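Long-range contacts in putative hydrolase (Chloroflexus aurantiacus J-10-fl, PDB 3CMN), which is a putative hydrolase of the zincin-like metallopeptidase family, probably a metal-dependent peptidase, crystallised here without bound metal: residues 26-31 with 82-87; 142-147 with 302-307; 174-179 with 278-283; 256-261 with 347-352. All coordinates share one frame; numbering follows the deposited sequence.

Interaction 1. Residues 26-31 with 82-87; sequences AALRLS and WLEANI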
loop_
_atom_site.group_PDB
_atom_site.type_symbol
_atom_site.label_atom_id
_atom_site.label_comp_id
_atom_site.label_asym_id
_atom_site.label_seq_id
_atom_site.Cartn_x
_atom_site.Cartn_y
_atom_site.Cartn_z
ATOM N N ALA A 26 -9.395 20.941 -8.800
ATOM C CA ALA A 26 -8.052 21.242 -8.320
ATOM C C ALA A 26 -7.131 20.039 -8.533
ATOM O O ALA A 26 -5.975 20.198 -8.925
ATOM C CB ALA A 26 -8.101 21.610 -6.833
ATOM N N ALA A 27 -7.646 18.844 -8.248
ATOM C CA ALA A 27 -6.879 17.613 -8.407
ATOM C C ALA A 27 -6.551 17.364 -9.869
ATOM O O ALA A 27 -5.409 17.080 -10.216
ATOM C CB ALA A 27 -7.662 16.424 -7.843
ATOM N N LEU A 28 -7.565 17.461 -10.719
ATOM C CA LEU A 28 -7.387 17.255 -12.153
ATOM C C LEU A 28 -6.334 18.170 -12.757
ATOM O O LEU A 28 -5.530 17.748 -13.592
ATOM C CB LEU A 28 -8.714 17.459 -12.885
ATOM C CG LEU A 28 -9.699 16.300 -12.709
ATOM C CD1 LEU A 28 -11.079 16.695 -13.257
ATOM C CD2 LEU A 28 -9.160 15.079 -13.460
ATOM N N ARG A 29 -6.329 19.424 -12.314
ATOM C CA ARG A 29 -5.385 20.402 -12.826
ATOM C C ARG A 29 -3.976 20.267 -12.300
ATOM O O ARG A 29 -3.027 20.380 -13.062
ATOM C CB ARG A 29 -5.925 21.810 -12.588
ATOM C CG ARG A 29 -7.223 21.994 -13.326
ATOM C CD ARG A 29 -7.439 23.378 -13.841
ATOM N NE ARG A 29 -6.309 23.941 -14.584
ATOM C CZ ARG A 29 -5.702 23.374 -15.622
ATOM N NH1 ARG A 29 -6.089 22.186 -16.082
ATOM N NH2 ARG A 29 -4.715 24.021 -16.222
ATOM N N LEU A 30 -3.825 19.998 -11.012
ATOM C CA LEU A 30 -2.494 19.847 -10.454
ATOM C C LEU A 30 -1.856 18.529 -10.916
ATOM O O LEU A 30 -0.631 18.408 -10.968
ATOM C CB LEU A 30 -2.565 19.911 -8.926
ATOM C CG LEU A 30 -1.344 20.511 -8.216
ATOM C CD1 LEU A 30 -1.739 20.984 -6.833
ATOM C CD2 LEU A 30 -0.226 19.482 -8.132
ATOM N N SER A 31 -2.679 17.546 -11.269
ATOM C CA SER A 31 -2.145 16.263 -11.721
ATOM C C SER A 31 -1.425 16.386 -13.072
ATOM O O SER A 31 -0.560 15.575 -13.393
ATOM C CB SER A 31 -3.263 15.221 -11.837
ATOM O OG SER A 31 -4.078 15.473 -12.965
ATOM N N TRP A 82 -6.651 7.573 -12.841
ATOM C CA TRP A 82 -6.388 7.234 -11.456
ATOM C C TRP A 82 -7.291 8.082 -10.555
ATOM O O TRP A 82 -7.871 7.576 -9.592
ATOM C CB TRP A 82 -4.917 7.469 -11.095
ATOM C CG TRP A 82 -4.625 7.125 -9.670
ATOM C CD1 TRP A 82 -4.439 5.877 -9.148
ATOM C CD2 TRP A 82 -4.573 8.037 -8.564
ATOM N NE1 TRP A 82 -4.276 5.956 -7.786
ATOM C CE2 TRP A 82 -4.355 7.268 -7.399
ATOM C CE3 TRP A 82 -4.689 9.428 -8.444
ATOM C CZ2 TRP A 82 -4.252 7.843 -6.123
ATOM C CZ3 TRP A 82 -4.586 10.006 -7.179
ATOM C CH2 TRP A 82 -4.370 9.208 -6.032
ATOM N N LEU A 83 -7.413 9.365 -10.887
ATOM C CA LEU A 83 -8.236 10.308 -10.132
ATOM C C LEU A 83 -9.734 10.011 -10.186
ATOM O O LEU A 83 -10.396 9.979 -9.157
ATOM C CB LEU A 83 -8.001 11.741 -10.630
ATOM C CG LEU A 83 -6.751 12.482 -10.158
ATOM C CD1 LEU A 83 -6.653 13.801 -10.925
ATOM C CD2 LEU A 83 -6.823 12.739 -8.647
ATOM N N GLU A 84 -10.260 9.814 -11.392
ATOM C CA GLU A 84 -11.680 9.518 -11.580
ATOM C C GLU A 84 -12.099 8.273 -10.810
ATOM O O GLU A 84 -13.230 8.173 -10.320
ATOM C CB GLU A 84 -11.998 9.295 -13.064
ATOM C CG GLU A 84 -11.792 10.509 -13.979
ATOM C CD GLU A 84 -12.642 11.719 -13.572
ATOM O OE1 GLU A 84 -13.618 11.529 -12.808
ATOM O OE2 GLU A 84 -12.346 12.854 -14.028
ATOM N N ALA A 85 -11.178 7.324 -10.701
ATOM C CA ALA A 85 -11.447 6.063 -10.026
ATOM C C ALA A 85 -11.258 6.078 -8.513
ATOM O O ALA A 85 -11.774 5.210 -7.821
ATOM C CB ALA A 85 -10.567 4.973 -10.627
ATOM N N ASN A 86 -10.539 7.072 -8.007
ATOM C CA ASN A 86 -10.221 7.160 -6.584
ATOM C C ASN A 86 -10.784 8.348 -5.818
ATOM O O ASN A 86 -10.736 8.365 -4.591
ATOM C CB ASN A 86 -8.693 7.192 -6.407
ATOM C CG ASN A 86 -8.048 5.846 -6.629
ATOM O OD1 ASN A 86 -8.069 4.989 -5.744
ATOM N ND2 ASN A 86 -7.477 5.642 -7.815
ATOM N N ILE A 87 -11.303 9.348 -6.520
ATOM C CA ILE A 87 -11.788 10.529 -5.825
ATOM C C ILE A 87 -12.946 10.305 -4.855
ATOM O O ILE A 87 -12.983 10.931 -3.796
ATOM C CB ILE A 87 -12.127 11.663 -6.817
ATOM C CG1 ILE A 87 -12.429 12.942 -6.030
ATOM C CG2 ILE A 87 -13.265 11.251 -7.717
ATOM C CD1 ILE A 87 -12.422 14.188 -6.872
#
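Leu83 of helix 79-92 meets Ala27, Leu28 and Ser31 of helix 20-31, and its side chain carries most of the contact. Its CB points at the other helix. CG stands anti to the carbonyl carbon (chi1 -79°), and beyond it the branches divide. CD2 meets the Ala27 methyl, CB to CD2 at 3.9 Å. CD1 lies 3.6 Å from Ala27 O and 3.7 Å from Ser31 OG, while Leu28 CD2 closes on it at 3.8 Å as the two leucine side chains cross obliquely. Ser31 OG is turned back on its own helix, donating to Leu28 O at 2.8 Å from above the carbonyl plane, so it meets CD1 in van der Waals contact. At the margin, Glu84 OE2 sits 3.9 Å from Leu28 CD2; the charge of that oxygen is answered by a salt bridge from Arg24, one turn earlier on helix 20-31. No hydrogen bond joins the two segments. Helix 120-135 adds a third wall, with Leu131 on Leu83 and Ala135 on Ser31. The local axes approach to 10.7 Å at 150°, the geometry of a near-antiparallel helix pair packed through a leucine in this mainly helical fold.

Interaction 2. Residues 142-147 with 302-307; sequences YDLSLL and QMVFRL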
loop_
_atom_site.group_PDB
_atom_site.type_symbol
_atom_site.label_atom_id
_atom_site.label_comp_id
_atom_site.label_asym_id
_atom_site.label_seq_id
_atom_site.Cartn_x
_atom_site.Cartn_y
_atom_site.Cartn_z
ATOM N N TYR A 142 -1.782 -0.422 -4.323
ATOM C CA TYR A 142 -1.579 -0.347 -2.878
ATOM C C TYR A 142 -0.551 0.640 -2.353
ATOM O O TYR A 142 0.165 0.345 -1.404
ATOM C CB TYR A 142 -1.261 -1.754 -2.350
ATOM C CG TYR A 142 -2.370 -2.753 -2.641
ATOM C CD1 TYR A 142 -2.445 -3.416 -3.868
ATOM C CD2 TYR A 142 -3.396 -2.964 -1.717
ATOM C CE1 TYR A 142 -3.521 -4.257 -4.170
ATOM C CE2 TYR A 142 -4.471 -3.798 -2.004
ATOM C CZ TYR A 142 -4.534 -4.437 -3.229
ATOM O OH TYR A 142 -5.629 -5.222 -3.508
ATOM N N ASP A 143 -0.479 1.820 -2.950
ATOM C CA ASP A 143 0.491 2.806 -2.496
ATOM C C ASP A 143 -0.028 3.578 -1.303
ATOM O O ASP A 143 0.743 4.045 -0.459
ATOM C CB ASP A 143 0.836 3.773 -3.627
ATOM C CG ASP A 143 1.699 3.130 -4.698
ATOM O OD1 ASP A 143 2.071 3.838 -5.647
ATOM O OD2 ASP A 143 2.012 1.922 -4.586
ATOM N N LEU A 144 -1.347 3.698 -1.233
ATOM C CA LEU A 144 -1.991 4.423 -0.153
ATOM C C LEU A 144 -2.840 3.465 0.683
ATOM O O LEU A 144 -3.859 2.959 0.228
ATOM C CB LEU A 144 -2.845 5.540 -0.746
ATOM C CG LEU A 144 -2.106 6.440 -1.750
ATOM C CD1 LEU A 144 -3.080 7.438 -2.346
ATOM C CD2 LEU A 144 -0.949 7.158 -1.056
ATOM N N SER A 145 -2.398 3.213 1.909
ATOM C CA SER A 145 -3.088 2.303 2.819
ATOM C C SER A 145 -4.582 2.568 2.954
ATOM O O SER A 145 -5.388 1.642 2.830
ATOM C CB SER A 145 -2.439 2.355 4.204
ATOM O OG SER A 145 -1.078 1.983 4.133
ATOM N N LEU A 146 -4.959 3.817 3.214
ATOM C CA LEU A 146 -6.375 4.151 3.375
ATOM C C LEU A 146 -7.221 3.853 2.138
ATOM O O LEU A 146 -8.439 3.714 2.234
ATOM C CB LEU A 146 -6.543 5.620 3.791
ATOM C CG LEU A 146 -6.198 5.889 5.263
ATOM C CD1 LEU A 146 -6.397 7.364 5.587
ATOM C CD2 LEU A 146 -7.072 5.025 6.154
ATOM N N LEU A 147 -6.585 3.757 0.976
ATOM C CA LEU A 147 -7.320 3.435 -0.237
ATOM C C LEU A 147 -7.304 1.923 -0.435
ATOM O O LEU A 147 -8.141 1.376 -1.141
ATOM C CB LEU A 147 -6.705 4.131 -1.458
ATOM C CG LEU A 147 -6.947 5.638 -1.615
ATOM C CD1 LEU A 147 -6.314 6.099 -2.921
ATOM C CD2 LEU A 147 -8.445 5.958 -1.617
ATOM N N GLN A 302 1.502 8.379 5.041
ATOM C CA GLN A 302 1.268 8.932 6.357
ATOM C C GLN A 302 0.465 10.235 6.240
ATOM O O GLN A 302 -0.481 10.473 7.004
ATOM C CB GLN A 302 2.603 9.208 7.016
ATOM C CG GLN A 302 2.481 9.757 8.400
ATOM C CD GLN A 302 3.831 10.015 8.997
ATOM O OE1 GLN A 302 4.121 11.123 9.434
ATOM N NE2 GLN A 302 4.678 8.994 9.009
ATOM N N MET A 303 0.869 11.069 5.279
ATOM C CA MET A 303 0.221 12.347 4.993
ATOM C C MET A 303 -1.280 12.148 4.815
ATOM O O MET A 303 -2.080 12.939 5.321
ATOM C CB MET A 303 0.823 12.962 3.714
ATOM C CG MET A 303 0.217 14.302 3.232
ATOM S SD MET A 303 -1.433 14.283 2.451
ATOM C CE MET A 303 -1.064 13.648 0.833
ATOM N N VAL A 304 -1.659 11.095 4.095
ATOM C CA VAL A 304 -3.072 10.811 3.862
ATOM C C VAL A 304 -3.798 10.483 5.169
ATOM O O VAL A 304 -4.967 10.819 5.327
ATOM C CB VAL A 304 -3.266 9.640 2.863
ATOM C CG1 VAL A 304 -4.726 9.524 2.480
ATOM C CG2 VAL A 304 -2.426 9.860 1.625
ATOM N N PHE A 305 -3.116 9.823 6.103
ATOM C CA PHE A 305 -3.744 9.504 7.385
ATOM C C PHE A 305 -4.033 10.786 8.165
ATOM O O PHE A 305 -5.149 10.996 8.638
ATOM C CB PHE A 305 -2.855 8.584 8.238
ATOM C CG PHE A 305 -2.925 7.127 7.850
ATOM C CD1 PHE A 305 -2.066 6.601 6.889
ATOM C CD2 PHE A 305 -3.857 6.277 8.448
ATOM C CE1 PHE A 305 -2.135 5.248 6.528
ATOM C CE2 PHE A 305 -3.932 4.926 8.094
ATOM C CZ PHE A 305 -3.070 4.414 7.134
ATOM N N ARG A 306 -3.025 11.641 8.289
ATOM C CA ARG A 306 -3.151 12.897 9.027
ATOM C C ARG A 306 -4.166 13.849 8.418
ATOM O O ARG A 306 -4.851 14.575 9.130
ATOM C CB ARG A 306 -1.804 13.588 9.091
ATOM C CG ARG A 306 -0.733 12.761 9.756
ATOM C CD ARG A 306 0.604 13.270 9.315
ATOM N NE ARG A 306 1.710 12.634 10.011
ATOM C CZ ARG A 306 1.906 12.704 11.324
ATOM N NH1 ARG A 306 1.064 13.375 12.098
ATOM N NH2 ARG A 306 2.973 12.130 11.863
ATOM N N LEU A 307 -4.238 13.853 7.091
ATOM C CA LEU A 307 -5.174 14.696 6.365
ATOM C C LEU A 307 -6.605 14.339 6.772
ATOM O O LEU A 307 -7.437 15.219 7.016
ATOM C CB LEU A 307 -4.985 14.475 4.864
ATOM C CG LEU A 307 -5.883 15.249 3.897
ATOM C CD1 LEU A 307 -5.724 16.754 4.114
ATOM C CD2 LEU A 307 -5.525 14.864 2.475
#
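Leu146 lies over one face of the Phe305 ring, and this is the tight half of the contact. Its CG stands 3.9 Å from the ring centroid and 17° off the ring normal, which defines a CH-pi contact. CD2 reaches CE2 of the same ring at 3.7 Å, while CD1 passes beyond it to Val304 O, also at 3.7 Å. Phe305 CG is anti to the carbonyl carbon (chi1 -80°), and the far end of the ring comes closer to the 142-147 segment than its CB direction suggests. There Ser145 CB meets the edge, 3.6 Å from CZ and near the ring plane. Ser145 OG is engaged by a hydrogen bond with Asp301, one turn before Phe305.

The looser half is Leu144 against Val304, where the only close approach is CD2 to CG2 at 4.1 Å and the side chains cross at about a right angle. Phe202 of helix 197-210 packs against both Leu146 and Phe305. The contact joins the short, weakly bonded helix 145-148 to helix 283-307 in a buried helical core. The Ser145 side chain comes close to, but makes no contact with, an HExxH sequence that is consistent with the zincin-like family, with no metal bound here.

Interaction 3. Residues 174-179 with 278-283; sequences DEDFRL and RLLPSF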
loop_
_atom_site.group_PDB
_atom_site.type_symbol
_atom_site.label_atom_id
_atom_site.label_comp_id
_atom_site.label_asym_id
_atom_site.label_seq_id
_atom_site.Cartn_x
_atom_site.Cartn_y
_atom_site.Cartn_z
ATOM N N ASP A 174 13.179 -1.614 -18.245
ATOM C CA ASP A 174 11.751 -1.558 -18.507
ATOM C C ASP A 174 11.068 -2.811 -17.966
ATOM O O ASP A 174 10.174 -2.738 -17.132
ATOM C CB ASP A 174 11.522 -1.441 -20.018
ATOM C CG ASP A 174 10.053 -1.463 -20.406
ATOM O OD1 ASP A 174 9.359 -2.452 -20.109
ATOM O OD2 ASP A 174 9.591 -0.485 -21.032
ATOM N N GLU A 175 11.499 -3.966 -18.450
ATOM C CA GLU A 175 10.920 -5.233 -18.040
ATOM C C GLU A 175 11.060 -5.536 -16.553
ATOM O O GLU A 175 10.093 -5.879 -15.879
ATOM C CB GLU A 175 11.557 -6.365 -18.845
ATOM C CG GLU A 175 10.981 -7.746 -18.598
ATOM C CD GLU A 175 9.612 -7.950 -19.225
ATOM O OE1 GLU A 175 9.162 -7.089 -20.020
ATOM O OE2 GLU A 175 8.982 -8.989 -18.926
ATOM N N ASP A 176 12.275 -5.420 -16.041
ATOM C CA ASP A 176 12.529 -5.734 -14.640
ATOM C C ASP A 176 11.782 -4.872 -13.631
ATOM O O ASP A 176 11.243 -5.387 -12.641
ATOM C CB ASP A 176 14.033 -5.692 -14.373
ATOM C CG ASP A 176 14.754 -6.890 -14.957
ATOM O OD1 ASP A 176 14.243 -7.489 -15.928
ATOM O OD2 ASP A 176 15.841 -7.230 -14.454
ATOM N N PHE A 177 11.745 -3.564 -13.870
ATOM C CA PHE A 177 11.051 -2.676 -12.954
ATOM C C PHE A 177 9.545 -2.937 -12.921
ATOM O O PHE A 177 8.936 -2.942 -11.857
ATOM C CB PHE A 177 11.308 -1.221 -13.311
ATOM C CG PHE A 177 10.688 -0.254 -12.352
ATOM C CD1 PHE A 177 10.864 -0.405 -10.972
ATOM C CD2 PHE A 177 9.936 0.813 -12.818
ATOM C CE1 PHE A 177 10.298 0.497 -10.068
ATOM C CE2 PHE A 177 9.362 1.724 -11.930
ATOM C CZ PHE A 177 9.547 1.562 -10.546
ATOM N N ARG A 178 8.944 -3.167 -14.082
ATOM C CA ARG A 178 7.513 -3.420 -14.126
ATOM C C ARG A 178 7.127 -4.781 -13.559
ATOM O O ARG A 178 6.003 -4.964 -13.105
ATOM C CB ARG A 178 6.989 -3.232 -15.552
ATOM C CG ARG A 178 6.944 -1.773 -15.932
ATOM C CD ARG A 178 6.514 -1.579 -17.353
ATOM N NE ARG A 178 6.491 -0.163 -17.695
ATOM C CZ ARG A 178 7.571 0.597 -17.811
ATOM N NH1 ARG A 178 8.778 0.081 -17.615
ATOM N NH2 ARG A 178 7.438 1.876 -18.126
ATOM N N LEU A 179 8.049 -5.738 -13.592
ATOM C CA LEU A 179 7.769 -7.042 -13.012
ATOM C C LEU A 179 7.917 -6.856 -11.508
ATOM O O LEU A 179 7.182 -7.444 -10.724
ATOM C CB LEU A 179 8.749 -8.117 -13.498
ATOM C CG LEU A 179 8.583 -9.477 -12.791
ATOM C CD1 LEU A 179 7.154 -9.997 -13.015
ATOM C CD2 LEU A 179 9.614 -10.481 -13.305
ATOM N N ARG A 278 14.796 -14.387 -7.496
ATOM C CA ARG A 278 14.972 -15.454 -8.464
ATOM C C ARG A 278 14.560 -15.044 -9.875
ATOM O O ARG A 278 15.034 -15.627 -10.855
ATOM C CB ARG A 278 14.182 -16.696 -8.036
ATOM C CG ARG A 278 12.994 -16.445 -7.107
ATOM C CD ARG A 278 11.643 -16.797 -7.751
ATOM N NE ARG A 278 11.673 -17.983 -8.614
ATOM C CZ ARG A 278 12.249 -19.142 -8.300
ATOM N NH1 ARG A 278 12.862 -19.295 -7.134
ATOM N NH2 ARG A 278 12.205 -20.157 -9.154
ATOM N N LEU A 279 13.701 -14.033 -9.995
ATOM C CA LEU A 279 13.253 -13.624 -11.319
ATOM C C LEU A 279 13.720 -12.275 -11.844
ATOM O O LEU A 279 13.463 -11.955 -12.999
ATOM C CB LEU A 279 11.726 -13.685 -11.398
ATOM C CG LEU A 279 11.093 -15.075 -11.317
ATOM C CD1 LEU A 279 9.617 -14.978 -11.670
ATOM C CD2 LEU A 279 11.790 -16.013 -12.279
ATOM N N LEU A 280 14.399 -11.480 -11.024
ATOM C CA LEU A 280 14.860 -10.174 -11.493
ATOM C C LEU A 280 16.378 -10.008 -11.423
ATOM O O LEU A 280 16.934 -9.764 -10.352
ATOM C CB LEU A 280 14.189 -9.047 -10.695
ATOM C CG LEU A 280 12.656 -9.009 -10.720
ATOM C CD1 LEU A 280 12.149 -7.898 -9.811
ATOM C CD2 LEU A 280 12.173 -8.819 -12.158
ATOM N N PRO A 281 17.069 -10.140 -12.569
ATOM C CA PRO A 281 18.528 -9.991 -12.582
ATOM C C PRO A 281 19.017 -8.632 -12.073
ATOM O O PRO A 281 20.117 -8.525 -11.534
ATOM C CB PRO A 281 18.900 -10.258 -14.049
ATOM C CG PRO A 281 17.609 -10.030 -14.808
ATOM C CD PRO A 281 16.575 -10.588 -13.882
ATOM N N SER A 282 18.197 -7.598 -12.231
ATOM C CA SER A 282 18.562 -6.260 -11.772
ATOM C C SER A 282 18.000 -5.977 -10.383
ATOM O O SER A 282 18.061 -4.845 -9.901
ATOM C CB SER A 282 18.061 -5.197 -12.758
ATOM O OG SER A 282 16.666 -5.309 -12.989
ATOM N N PHE A 283 17.479 -7.017 -9.735
ATOM C CA PHE A 283 16.890 -6.895 -8.405
ATOM C C PHE A 283 17.687 -6.024 -7.436
ATOM O O PHE A 283 17.150 -5.074 -6.862
ATOM C CB PHE A 283 16.694 -8.273 -7.774
ATOM C CG PHE A 283 15.792 -8.261 -6.567
ATOM C CD1 PHE A 283 14.404 -8.300 -6.721
ATOM C CD2 PHE A 283 16.322 -8.185 -5.279
ATOM C CE1 PHE A 283 13.555 -8.266 -5.610
ATOM C CE2 PHE A 283 15.485 -8.149 -4.158
ATOM C CZ PHE A 283 14.100 -8.191 -4.326
#
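Asp176 reaches across from helix 174-193 to Ser282, and its OD2 takes two donors from that residue. Ser282 OG donates to Asp176 OD2 at 2.6 Å, meeting the anti lone pair of that oxygen, which faces away from the other carboxylate oxygen. Ser282 N donates to the same OD2 of Asp176 at 3.3 Å with an N-H...O angle of 149°, and meets it nearly in line with the C-O bond. One carboxylate oxygen therefore satisfies both the hydroxyl and the backbone N-H of Ser282. That serine occupies the N-cap position of helix 283-307, but its hydroxyl is spent on Asp176 and makes no capping bond. Its OG lies between the backbone N and the carbonyl carbon (chi1 55°), which leaves hydroxyl and N-H close enough together to share one acceptor. The type I turn from Leu280 to Phe283 is closed by Phe283 N donating to Leu280 O at 2.9 Å.

Beside this polar grip, Leu280 CD2 lies 3.6 Å from Asp176 O and packs against Leu179. Arg178, whose CB points away from the turn, is paired with Glu160 of helix 160-169 by a salt bridge. Helices 41-63 and 160-169 flank helix 174-193 here. The contact itself joins the start of that helix to the turn linking helices 248-279 and 283-307.

Interaction 4. Residues 256-261 with 347-352; sequences RIQALM and PSMDEI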
loop_
_atom_site.group_PDB
_atom_site.type_symbol
_atom_site.label_atom_id
_atom_site.label_comp_id
_atom_site.label_asym_id
_atom_site.label_seq_id
_atom_site.Cartn_x
_atom_site.Cartn_y
_atom_site.Cartn_z
ATOM N N ARG A 256 -1.528 0.331 16.954
ATOM C CA ARG A 256 -2.008 -0.821 16.196
ATOM C C ARG A 256 -1.985 -0.580 14.682
ATOM O O ARG A 256 -1.492 -1.410 13.922
ATOM C CB ARG A 256 -3.437 -1.182 16.625
ATOM C CG ARG A 256 -3.532 -1.947 17.941
ATOM C CD ARG A 256 -4.978 -2.321 18.228
ATOM N NE ARG A 256 -5.150 -3.067 19.474
ATOM C CZ ARG A 256 -5.110 -4.395 19.578
ATOM N NH1 ARG A 256 -4.903 -5.156 18.506
ATOM N NH2 ARG A 256 -5.290 -4.964 20.762
ATOM N N ILE A 257 -2.531 0.551 14.249
ATOM C CA ILE A 257 -2.561 0.894 12.831
ATOM C C ILE A 257 -1.122 0.938 12.327
ATOM O O ILE A 257 -0.809 0.420 11.249
ATOM C CB ILE A 257 -3.224 2.274 12.599
ATOM C CG1 ILE A 257 -4.702 2.201 12.981
ATOM C CG2 ILE A 257 -3.063 2.703 11.132
ATOM C CD1 ILE A 257 -5.403 3.544 13.016
ATOM N N GLN A 258 -0.252 1.549 13.125
ATOM C CA GLN A 258 1.152 1.655 12.782
ATOM C C GLN A 258 1.813 0.284 12.685
ATOM O O GLN A 258 2.546 0.021 11.732
ATOM C CB GLN A 258 1.873 2.522 13.810
ATOM C CG GLN A 258 1.602 4.006 13.635
ATOM C CD GLN A 258 2.127 4.839 14.787
ATOM O OE1 GLN A 258 3.176 4.534 15.359
ATOM N NE2 GLN A 258 1.409 5.909 15.121
ATOM N N ALA A 259 1.554 -0.593 13.653
ATOM C CA ALA A 259 2.153 -1.922 13.623
ATOM C C ALA A 259 1.631 -2.758 12.449
ATOM O O ALA A 259 2.368 -3.542 11.874
ATOM C CB ALA A 259 1.912 -2.641 14.952
ATOM N N LEU A 260 0.363 -2.591 12.091
ATOM C CA LEU A 260 -0.211 -3.332 10.962
ATOM C C LEU A 260 0.439 -2.852 9.657
ATOM O O LEU A 260 0.900 -3.647 8.849
ATOM C CB LEU A 260 -1.735 -3.117 10.899
ATOM C CG LEU A 260 -2.464 -3.589 9.625
ATOM C CD1 LEU A 260 -2.463 -5.130 9.551
ATOM C CD2 LEU A 260 -3.912 -3.066 9.626
ATOM N N MET A 261 0.472 -1.541 9.460
ATOM C CA MET A 261 1.076 -0.976 8.260
ATOM C C MET A 261 2.536 -1.434 8.136
ATOM O O MET A 261 3.002 -1.781 7.054
ATOM C CB MET A 261 0.969 0.560 8.295
ATOM C CG MET A 261 -0.157 1.135 7.422
ATOM S SD MET A 261 -1.803 0.387 7.617
ATOM C CE MET A 261 -1.816 -0.772 6.264
ATOM N N PRO A 347 2.432 -8.248 15.632
ATOM C CA PRO A 347 3.298 -7.749 16.700
ATOM C C PRO A 347 2.927 -6.320 17.058
ATOM O O PRO A 347 2.263 -5.629 16.279
ATOM C CB PRO A 347 4.685 -7.825 16.079
ATOM C CG PRO A 347 4.406 -7.479 14.650
ATOM C CD PRO A 347 3.157 -8.311 14.352
ATOM N N SER A 348 3.335 -5.890 18.246
ATOM C CA SER A 348 3.086 -4.522 18.668
ATOM C C SER A 348 4.258 -3.773 18.043
ATOM O O SER A 348 5.143 -4.400 17.449
ATOM C CB SER A 348 3.158 -4.412 20.189
ATOM O OG SER A 348 4.458 -4.744 20.652
ATOM N N MET A 349 4.278 -2.448 18.152
ATOM C CA MET A 349 5.404 -1.711 17.601
ATOM C C MET A 349 6.652 -2.161 18.355
ATOM O O MET A 349 7.737 -2.262 17.786
ATOM C CB MET A 349 5.191 -0.199 17.735
ATOM C CG MET A 349 4.439 0.411 16.554
ATOM S SD MET A 349 5.201 0.020 14.950
ATOM C CE MET A 349 6.821 0.631 15.225
ATOM N N ASP A 350 6.478 -2.456 19.637
ATOM C CA ASP A 350 7.574 -2.935 20.476
ATOM C C ASP A 350 8.123 -4.255 19.954
ATOM O O ASP A 350 9.332 -4.402 19.763
ATOM C CB ASP A 350 7.098 -3.129 21.912
ATOM C CG ASP A 350 7.291 -1.893 22.759
ATOM O OD1 ASP A 350 8.445 -1.416 22.855
ATOM O OD2 ASP A 350 6.296 -1.394 23.325
ATOM N N GLU A 351 7.232 -5.219 19.720
ATOM C CA GLU A 351 7.642 -6.526 19.215
ATOM C C GLU A 351 8.342 -6.378 17.868
ATOM O O GLU A 351 9.236 -7.152 17.540
ATOM C CB GLU A 351 6.426 -7.454 19.116
ATOM C CG GLU A 351 5.853 -7.794 20.488
ATOM C CD GLU A 351 4.541 -8.557 20.433
ATOM O OE1 GLU A 351 3.566 -8.034 19.849
ATOM O OE2 GLU A 351 4.480 -9.681 20.982
ATOM N N ILE A 352 7.943 -5.377 17.090
ATOM C CA ILE A 352 8.574 -5.135 15.803
ATOM C C ILE A 352 10.015 -4.686 16.044
ATOM O O ILE A 352 10.912 -4.989 15.252
ATOM C CB ILE A 352 7.789 -4.060 14.993
ATOM C CG1 ILE A 352 6.761 -4.756 14.104
ATOM C CG2 ILE A 352 8.732 -3.203 14.148
ATOM C CD1 ILE A 352 5.850 -3.812 13.361
#
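Ala259 of helix 248-279 packs against the capped N-terminus of helix 349-353, where Ser348 and Glu351 form a capping box. Ser348 OG accepts from Glu351 N at 3.0 Å with an N-H...O angle of 167°, and Ser348 N returns a bond to Glu351 OE1 at 2.7 Å through the anti lone pair of that oxygen. The reciprocal pair ties the first turn of helix 349-353 to the residue before it, on whose other side lies Pro347.

Ala259 has the largest area buried by the contact. Its CB points at the other segment and comes within 3.3 Å of Pro347 O, and the small side chain lets the backbones approach closely: the CA atoms of Ala259 and Met349 are 5.1 Å apart. Met349, second in buried area, is bent so that its sulphur faces the Ala259 backbone. Its CG is anti to the carbonyl carbon (chi1 -88°), and chi2 near -54° bends the chain so that SD lies 3.9 Å from Ala259 CA. The CB of Gln258 and CG of Met349 meet more loosely beside it.

The contact is held across the segments by van der Waals packing, with no hydrogen bond between them. Phe323 of helix 319-331 touches both Pro347 and Ile352, and Trp358 of helix 355-363 meets Pro347 and Glu351, whose carboxylate also forms a salt bridge with Arg361. Ile352, the next turn of helix 349-353, completes the grip on Ala259 by bringing its CD1 to 3.8 Å from Ala259 O.

Interactions 1, 2 and 4 are buried, apolar contacts without a hydrogen bond between their segments; interaction 3 lies at the surface and joins its segments through a carboxylate, although its centre, about 20 Å from the chain's, is hardly farther out than that of interaction 1. Interaction 2 is the most central and touches two others: Leu144 and Leu147 pack against Trp82, and Leu147 against Asn86, of 82-87, while Ser145 and Phe305 reach Met261, and Phe305 also Ile257, of 256-261. Interactions 3 and 4 share helix 248-279, yet their nearest atoms are about 17 Å apart. Interactions 1 and 4 fall on opposite sides of the chain's centre. Along the sequence interaction 3 is nested within interaction 2, whereas interaction 4 crosses both.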